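Local coordinates for SCO1/SenC family lipoprotein (Bacillus anthracis, PDB 4HDE) that probably acts as a thioredoxin-like lipoprotein in copper delivery or thiol-disulphide chemistry during cytochrome c oxidase assembly, at residues F15-Q20 / T112-D117; S75-L80 / V123-N128. All blocks are in the same frame, centred on the assembly; numbering follows the deposited sequence.

Contact 1: F15-Q20 / T112-D117; sequences FQFTNQ and TKFSKD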
ATOM      1  N   PHE A  15      -5.347 -10.979  -6.977  1.00 13.36           N
ATOM      2  CA  PHE A  15      -6.431  -9.996  -6.959  1.00 13.81           C
ATOM      3  C   PHE A  15      -6.373  -9.065  -8.167  1.00 12.75           C
ATOM      4  O   PHE A  15      -5.316  -8.835  -8.750  1.00 12.98           O
ATOM      5  CB  PHE A  15      -6.402  -9.168  -5.670  1.00 15.65           C
ATOM      6  CG  PHE A  15      -5.188  -8.294  -5.537  1.00 13.30           C
ATOM      7  CD1 PHE A  15      -5.220  -6.966  -5.938  1.00 14.25           C
ATOM      8  CD2 PHE A  15      -4.015  -8.799  -4.995  1.00 13.91           C
ATOM      9  CE1 PHE A  15      -4.111  -6.164  -5.813  1.00 12.94           C
ATOM     10  CE2 PHE A  15      -2.896  -8.004  -4.878  1.00 13.71           C
ATOM     11  CZ  PHE A  15      -2.947  -6.677  -5.282  1.00 12.91           C
ATOM     12  N   GLN A  16      -7.535  -8.534  -8.524  1.00 14.12           N
ATOM     13  CA  GLN A  16      -7.659  -7.549  -9.583  1.00 13.52           C
ATOM     14  C   GLN A  16      -8.654  -6.498  -9.124  1.00 12.78           C
ATOM     15  O   GLN A  16      -9.852  -6.759  -9.049  1.00 14.17           O
ATOM     16  CB  GLN A  16      -8.148  -8.197 -10.878  1.00 15.12           C
ATOM     17  CG  GLN A  16      -8.343  -7.221 -12.025  1.00 16.26           C
ATOM     18  CD  GLN A  16      -8.939  -7.897 -13.247  1.00 20.32           C
ATOM     19  OE1 GLN A  16      -8.611  -9.047 -13.567  1.00 25.37           O
ATOM     20  NE2 GLN A  16      -9.835  -7.199 -13.926  1.00 20.23           N
ATOM     21  N   PHE A  17      -8.149  -5.317  -8.785  1.00 12.72           N
ATOM     22  CA  PHE A  17      -9.008  -4.244  -8.297  1.00 14.43           C
ATOM     23  C   PHE A  17      -8.994  -3.121  -9.325  1.00 13.33           C
ATOM     24  O   PHE A  17      -8.600  -3.340 -10.472  1.00 13.59           O
ATOM     25  CB  PHE A  17      -8.545  -3.759  -6.917  1.00 14.23           C
ATOM     26  CG  PHE A  17      -8.578  -4.829  -5.837  1.00 13.70           C
ATOM     27  CD1 PHE A  17      -9.474  -5.890  -5.895  1.00 14.63           C
ATOM     28  CD2 PHE A  17      -7.707  -4.757  -4.759  1.00 13.80           C
ATOM     29  CE1 PHE A  17      -9.494  -6.856  -4.878  1.00 16.78           C
ATOM     30  CE2 PHE A  17      -7.721  -5.710  -3.747  1.00 13.83           C
ATOM     31  CZ  PHE A  17      -8.608  -6.768  -3.812  1.00 15.43           C
ATOM     32  N   THR A  18      -9.441  -1.931  -8.937  1.00 13.76           N
ATOM     33  CA  THR A  18      -9.493  -0.791  -9.845  0.66 14.34           C
ATOM     34  C   THR A  18      -8.661   0.352  -9.271  1.00 12.53           C
ATOM     35  O   THR A  18      -8.752   0.645  -8.080  1.00 13.81           O
ATOM     36  CB  THR A  18     -10.946  -0.324 -10.051  0.66 15.78           C
ATOM     37  OG1 THR A  18     -11.723  -1.407 -10.578  0.66 17.16           O
ATOM     38  CG2 THR A  18     -11.003   0.846 -11.019  0.66 15.52           C
ATOM     39  N   ASN A  19      -7.854   1.001 -10.108  1.00 12.67           N
ATOM     40  CA  ASN A  19      -7.018   2.107  -9.640  1.00 12.94           C
ATOM     41  C   ASN A  19      -7.679   3.479  -9.755  1.00 13.63           C
ATOM     42  O   ASN A  19      -8.859   3.586 -10.111  1.00 13.82           O
ATOM     43  CB  ASN A  19      -5.629   2.084 -10.303  1.00 13.63           C
ATOM     44  CG  ASN A  19      -5.660   2.496 -11.763  1.00 14.16           C
ATOM     45  OD1 ASN A  19      -6.674   2.960 -12.288  1.00 13.53           O
ATOM     46  ND2 ASN A  19      -4.527   2.347 -12.423  1.00 17.98           N
ATOM     47  N   GLN A  20      -6.907   4.520  -9.473  1.00 12.66           N
ATOM     48  CA  GLN A  20      -7.433   5.872  -9.372  1.00 13.17           C
ATOM     49  C   GLN A  20      -7.793   6.450 -10.738  1.00 14.12           C
ATOM     50  O   GLN A  20      -8.376   7.517 -10.825  1.00 15.30           O
ATOM     51  CB  GLN A  20      -6.443   6.785  -8.634  1.00 14.05           C
ATOM     52  CG  GLN A  20      -5.142   7.104  -9.379  1.00 15.13           C
ATOM     53  CD  GLN A  20      -4.008   6.165  -9.021  1.00 14.55           C
ATOM     54  OE1 GLN A  20      -4.225   5.019  -8.662  1.00 13.11           O
ATOM     55  NE2 GLN A  20      -2.782   6.658  -9.124  1.00 17.84           N
ATOM     56  N   THR A 112     -12.201  -6.255   3.870  1.00 14.79           N
ATOM     57  CA  THR A 112     -12.050  -6.743   5.234  1.00 16.06           C
ATOM     58  C   THR A 112     -11.428  -8.144   5.232  1.00 16.64           C
ATOM     59  O   THR A 112     -10.490  -8.428   5.985  1.00 16.79           O
ATOM     60  CB  THR A 112     -13.401  -6.755   5.964  1.00 17.32           C
ATOM     61  OG1 THR A 112     -13.878  -5.407   6.076  1.00 17.52           O
ATOM     62  CG2 THR A 112     -13.266  -7.369   7.355  1.00 19.14           C
ATOM     63  N   LYS A 113     -11.937  -9.015   4.369  1.00 15.38           N
ATOM     64  CA  LYS A 113     -11.414 -10.368   4.269  1.00 15.36           C
ATOM     65  C   LYS A 113      -9.993 -10.346   3.709  1.00 15.44           C
ATOM     66  O   LYS A 113      -9.119 -11.062   4.190  1.00 16.44           O
ATOM     67  CB  LYS A 113     -12.315 -11.239   3.387  1.00 18.69           C
ATOM     68  CG  LYS A 113     -11.882 -12.694   3.315  1.00 21.38           C
ATOM     69  CD  LYS A 113     -12.641 -13.447   2.239  1.00 22.80           C
ATOM     70  CE  LYS A 113     -12.133 -14.875   2.104  1.00 24.02           C
ATOM     71  NZ  LYS A 113     -10.678 -14.914   1.755  1.00 29.30           N
ATOM     72  N   PHE A 114      -9.766  -9.514   2.698  1.00 15.79           N
ATOM     73  CA  PHE A 114      -8.466  -9.430   2.039  1.00 15.43           C
ATOM     74  C   PHE A 114      -7.394  -8.983   3.032  1.00 14.47           C
ATOM     75  O   PHE A 114      -6.310  -9.563   3.102  1.00 15.85           O
ATOM     76  CB  PHE A 114      -8.577  -8.456   0.859  1.00 15.54           C
ATOM     77  CG  PHE A 114      -7.292  -8.242   0.099  1.00 14.67           C
ATOM     78  CD1 PHE A 114      -6.929  -9.096  -0.933  1.00 15.51           C
ATOM     79  CD2 PHE A 114      -6.470  -7.167   0.386  1.00 13.51           C
ATOM     80  CE1 PHE A 114      -5.756  -8.880  -1.652  1.00 15.25           C
ATOM     81  CE2 PHE A 114      -5.301  -6.946  -0.333  1.00 14.44           C
ATOM     82  CZ  PHE A 114      -4.946  -7.812  -1.348  1.00 15.15           C
ATOM     83  N   SER A 115      -7.695  -7.950   3.807  1.00 14.60           N
ATOM     84  CA  SER A 115      -6.756  -7.460   4.811  1.00 15.84           C
ATOM     85  C   SER A 115      -6.478  -8.509   5.898  1.00 16.74           C
ATOM     86  O   SER A 115      -5.326  -8.702   6.309  1.00 17.00           O
ATOM     87  CB  SER A 115      -7.287  -6.161   5.421  1.00 15.87           C
ATOM     88  OG  SER A 115      -6.385  -5.629   6.380  1.00 18.68           O
ATOM     89  N   LYS A 116      -7.525  -9.206   6.337  1.00 16.60           N
ATOM     90  CA  LYS A 116      -7.391 -10.254   7.345  1.00 19.78           C
ATOM     91  C   LYS A 116      -6.524 -11.411   6.850  1.00 18.88           C
ATOM     92  O   LYS A 116      -5.615 -11.864   7.548  1.00 23.70           O
ATOM     93  CB  LYS A 116      -8.774 -10.784   7.748  1.00 22.26           C
ATOM     94  CG  LYS A 116      -8.759 -12.082   8.547  1.00 23.02           C
ATOM     95  CD  LYS A 116     -10.172 -12.537   8.935  1.00 27.44           C
ATOM     96  CE  LYS A 116     -10.946 -13.114   7.750  1.00 30.67           C
ATOM     97  NZ  LYS A 116     -10.591 -14.536   7.444  1.00 32.11           N
ATOM     98  N   ASP A 117      -6.809 -11.888   5.644  1.00 17.21           N
ATOM     99  CA  ASP A 117      -6.228 -13.136   5.168  1.00 18.14           C
ATOM    100  C   ASP A 117      -4.826 -12.976   4.609  1.00 18.82           C
ATOM    101  O   ASP A 117      -4.026 -13.915   4.655  1.00 22.36           O
ATOM    102  CB  ASP A 117      -7.141 -13.781   4.122  1.00 22.21           C
ATOM    103  CG  ASP A 117      -8.351 -14.446   4.743  1.00 27.27           C
ATOM    104  OD1 ASP A 117      -8.411 -14.512   5.987  1.00 28.83           O
ATOM    105  OD2 ASP A 117      -9.233 -14.915   3.992  1.00 33.02           O
TER
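Both carboxylate oxygens of D117 are gripped by lysines on the outer side of helix 108-119 of this thioredoxin-like fold, while F114 of the same helix turns inward into an aromatic cluster with F15 and F17. The shorter of the two salt bridges brings K116 NZ to D117 OD1 at 2.6 Å, on the syn side and 24° out of the carboxylate plane. K113 NZ takes the other oxygen, meeting D117 OD2 at 2.7 Å nearly in line with the C-O bond, so the carboxylate's rotation should be largely fixed.

On the inward side the cluster joins the helix to the small antiparallel hairpin of strands 16-18 and 24-26. F114 holds CG trans to its backbone N (chi1 179°), which sends the ring off the helix toward the hairpin. There it makes two T-shaped contacts, using its edge for one and its face for the other. Its CE1-CZ edge approaches the face of F15, with F114 CE1 3.8 Å from F15 CD2 and the ring centroids 5.2 Å apart. In return F114 offers a face to the edge of F17, the two ring planes lying at 72°; the nearest pair there is F17 CZ and F114 CD1, at 4.1 Å.

Further rings and aliphatic groups extend the cluster. F17 also packs edge-to-face with Y106, F114 meets the ring of F74, and L103 of strand 100-103 touches both F15 and F17. T27 holds the backbone of F15, and F25 that of F17. The two hairpin rings touch each other as well: F15 CD1 lies over the rim of one F17 face, 3.5 Å from F17 CD2.

Contact 2: S75-L80 / V123-N128; sequences SVDPDL and VDKPEN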
ATOM      1  N   SER A  75      -7.779   1.135  -0.542  1.00 11.91           N
ATOM      2  CA  SER A  75      -8.798   1.827   0.239  1.00 12.29           C
ATOM      3  C   SER A  75      -9.561   0.858   1.136  1.00 13.03           C
ATOM      4  O   SER A  75     -10.030  -0.202   0.691  1.00 13.63           O
ATOM      5  CB  SER A  75      -9.799   2.565  -0.650  1.00 12.78           C
ATOM      6  OG  SER A  75     -10.856   3.097   0.151  1.00 14.25           O
ATOM      7  N   VAL A  76      -9.693   1.228   2.407  1.00 12.37           N
ATOM      8  CA  VAL A  76     -10.527   0.475   3.334  1.00 12.52           C
ATOM      9  C   VAL A  76     -11.898   1.112   3.514  1.00 13.68           C
ATOM     10  O   VAL A  76     -12.650   0.721   4.402  1.00 14.50           O
ATOM     11  CB  VAL A  76      -9.841   0.280   4.697  1.00 13.84           C
ATOM     12  CG1 VAL A  76      -8.549  -0.513   4.523  1.00 16.13           C
ATOM     13  CG2 VAL A  76      -9.568   1.626   5.366  1.00 15.79           C
ATOM     14  N   ASP A  77     -12.230   2.079   2.668  1.00 13.95           N
ATOM     15  CA  ASP A  77     -13.570   2.656   2.670  1.00 13.31           C
ATOM     16  C   ASP A  77     -14.104   2.743   1.239  1.00 14.47           C
ATOM     17  O   ASP A  77     -14.425   3.822   0.762  1.00 14.15           O
ATOM     18  CB  ASP A  77     -13.531   4.043   3.325  1.00 14.18           C
ATOM     19  CG  ASP A  77     -14.908   4.576   3.675  1.00 16.25           C
ATOM     20  OD1 ASP A  77     -15.870   3.779   3.777  1.00 16.34           O
ATOM     21  OD2 ASP A  77     -15.021   5.802   3.869  1.00 17.19           O
ATOM     22  N   PRO A  78     -14.225   1.593   0.562  1.00 13.46           N
ATOM     23  CA  PRO A  78     -14.604   1.630  -0.854  1.00 13.98           C
ATOM     24  C   PRO A  78     -16.025   2.134  -1.099  1.00 15.12           C
ATOM     25  O   PRO A  78     -16.337   2.491  -2.235  1.00 15.67           O
ATOM     26  CB  PRO A  78     -14.459   0.161  -1.291  1.00 13.95           C
ATOM     27  CG  PRO A  78     -14.630  -0.629  -0.004  1.00 14.25           C
ATOM     28  CD  PRO A  78     -13.945   0.223   1.028  1.00 14.75           C
ATOM     29  N   ASP A  79     -16.880   2.142  -0.078  1.00 15.56           N
ATOM     30  CA  ASP A  79     -18.224   2.702  -0.232  1.00 16.92           C
ATOM     31  C   ASP A  79     -18.166   4.200  -0.522  1.00 16.91           C
ATOM     32  O   ASP A  79     -19.062   4.749  -1.171  1.00 19.07           O
ATOM     33  CB  ASP A  79     -19.088   2.435   1.015  1.00 18.56           C
ATOM     34  CG  ASP A  79     -19.361   0.958   1.231  1.00 20.75           C
ATOM     35  OD1 ASP A  79     -19.655   0.251   0.242  1.00 24.40           O
ATOM     36  OD2 ASP A  79     -19.282   0.504   2.396  1.00 23.46           O
ATOM     37  N   LEU A  80     -17.118   4.863  -0.039  1.00 15.64           N
ATOM     38  CA  LEU A  80     -16.945   6.296  -0.283  1.00 17.54           C
ATOM     39  C   LEU A  80     -15.822   6.594  -1.273  1.00 18.04           C
ATOM     40  O   LEU A  80     -15.917   7.538  -2.057  1.00 19.44           O
ATOM     41  CB  LEU A  80     -16.700   7.061   1.025  1.00 17.81           C
ATOM     42  CG  LEU A  80     -17.927   7.288   1.911  1.00 21.47           C
ATOM     43  CD1 LEU A  80     -17.550   8.197   3.068  1.00 22.34           C
ATOM     44  CD2 LEU A  80     -19.073   7.891   1.113  1.00 30.47           C
ATOM     45  N   VAL A 123      -9.859  -4.825   9.587  1.00 16.27           N
ATOM     46  CA  VAL A 123     -10.554  -3.672   9.030  1.00 16.61           C
ATOM     47  C   VAL A 123     -11.972  -3.687   9.577  1.00 16.80           C
ATOM     48  O   VAL A 123     -12.631  -4.727   9.583  1.00 19.11           O
ATOM     49  CB  VAL A 123     -10.621  -3.721   7.496  1.00 16.91           C
ATOM     50  CG1 VAL A 123     -11.524  -2.624   6.962  1.00 18.22           C
ATOM     51  CG2 VAL A 123      -9.228  -3.585   6.908  1.00 16.51           C
ATOM     52  N   ASP A 124     -12.439  -2.545  10.067  1.00 15.07           N
ATOM     53  CA  ASP A 124     -13.812  -2.443  10.544  1.00 17.47           C
ATOM     54  C   ASP A 124     -14.239  -0.991  10.507  1.00 17.46           C
ATOM     55  O   ASP A 124     -13.490  -0.119  10.939  1.00 18.58           O
ATOM     56  CB  ASP A 124     -13.953  -2.990  11.966  1.00 19.75           C
ATOM     57  CG  ASP A 124     -15.380  -2.935  12.460  1.00 30.21           C
ATOM     58  OD1 ASP A 124     -16.164  -3.838  12.098  1.00 38.02           O
ATOM     59  OD2 ASP A 124     -15.722  -1.980  13.190  1.00 30.54           O
ATOM     60  N   LYS A 125     -15.428  -0.732   9.973  1.00 15.51           N
ATOM     61  CA  LYS A 125     -15.951   0.628   9.875  1.00 15.41           C
ATOM     62  C   LYS A 125     -17.003   0.889  10.944  1.00 18.21           C
ATOM     63  O   LYS A 125     -18.136   0.430  10.834  1.00 17.54           O
ATOM     64  CB  LYS A 125     -16.541   0.862   8.482  1.00 16.21           C
ATOM     65  CG  LYS A 125     -17.062   2.268   8.263  1.00 17.48           C
ATOM     66  CD  LYS A 125     -17.392   2.535   6.795  1.00 17.89           C
ATOM     67  CE  LYS A 125     -17.865   3.973   6.609  1.00 20.88           C
ATOM     68  NZ  LYS A 125     -18.148   4.310   5.179  1.00 20.61           N
ATOM     69  N   PRO A 126     -16.637   1.633  11.995  1.00 16.64           N
ATOM     70  CA  PRO A 126     -17.598   1.957  13.055  1.00 17.37           C
ATOM     71  C   PRO A 126     -18.637   2.989  12.622  1.00 16.45           C
ATOM     72  O   PRO A 126     -18.541   3.532  11.518  1.00 18.42           O
ATOM     73  CB  PRO A 126     -16.716   2.553  14.161  1.00 21.20           C
ATOM     74  CG  PRO A 126     -15.328   2.070  13.857  1.00 21.74           C
ATOM     75  CD  PRO A 126     -15.264   2.020  12.358  1.00 17.74           C
ATOM     76  N   GLU A 127     -19.593   3.262  13.500  1.00 17.45           N
ATOM     77  CA  GLU A 127     -20.669   4.193  13.206  1.00 17.95           C
ATOM     78  C   GLU A 127     -20.179   5.571  12.774  1.00 22.39           C
ATOM     79  O   GLU A 127     -20.805   6.213  11.938  1.00 23.31           O
ATOM     80  CB  GLU A 127     -21.605   4.322  14.416  1.00 20.08           C
ATOM     81  CG  GLU A 127     -22.451   3.076  14.670  1.00 24.02           C
ATOM     82  CD  GLU A 127     -23.475   3.233  15.787  1.00 26.99           C
ATOM     83  OE1 GLU A 127     -23.531   4.298  16.452  1.00 28.20           O
ATOM     84  OE2 GLU A 127     -24.243   2.271  15.996  1.00 30.57           O
ATOM     85  N   ASN A 128     -19.070   6.036  13.342  1.00 20.54           N
ATOM     86  CA  ASN A 128     -18.587   7.376  13.015  1.00 22.01           C
ATOM     87  C   ASN A 128     -17.864   7.456  11.672  1.00 20.61           C
ATOM     88  O   ASN A 128     -17.435   8.529  11.255  1.00 22.10           O
ATOM     89  CB  ASN A 128     -17.747   7.969  14.156  1.00 20.19           C
ATOM     90  CG  ASN A 128     -16.317   7.461  14.170  1.00 18.76           C
ATOM     91  OD1 ASN A 128     -15.988   6.441  13.561  1.00 17.68           O
ATOM     92  ND2 ASN A 128     -15.454   8.175  14.891  1.00 21.04           N
TER
HETATM   93  O   HOH W   1     -20.042   2.311   4.445  1.00 25.90           O
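K125 stretches its chain straight out to reach D77, and the two side chains approach at an angle rather than end on. Every torsion of the lysine is close to trans, starting with chi1 at -178°, and this full extension carries NZ across from one loop to the other. NZ then meets D77 OD1 at 2.7 Å on its syn side, 17° out of the carboxylate plane. D77 OD2 stays 3.7 Å from the same NZ, so one oxygen carries the salt bridge. A water accepts from K125 NZ and donates to D79 OD2, each bond 2.8 Å long, linking D79, the second aspartate of the 75-80 loop, to the ammonium group indirectly.

Further in, V76 and V123 face each other through their branches: V76 CG1 lies 3.9 Å from V123 CG2, and V123 CG1 rests against V76 CB. V131 adds to this apolar patch. The 75-80 loop is shaped by an ST turn in which D77 N donates to S75 OG at 3.0 Å.

The join between the two loops is thus apolar at its inner end and ionic at its outer end, where K125 and the water meet the aspartates and the lysine probably offsets the negative charge of both.

Contact 1 and contact 2 lie side by side in the same thioredoxin-like domain, their centres about 13 Å apart. Their segments alternate along the chain: 15-20, 75-80, 112-117, then 123-128. Helix 108-119 links them, because 112-117 belongs to it and 123-128 follows in the loop leading on to strand 136-140. The two contacts touch directly here, with T112 CG2 3.5 Å from V123 O. Segment 75-80 leaves the end of strand 70-75 in the five-stranded mixed sheet. Together the contacts fasten the helix to the N-terminal hairpin and the loop after it to the loop before helix 83-90.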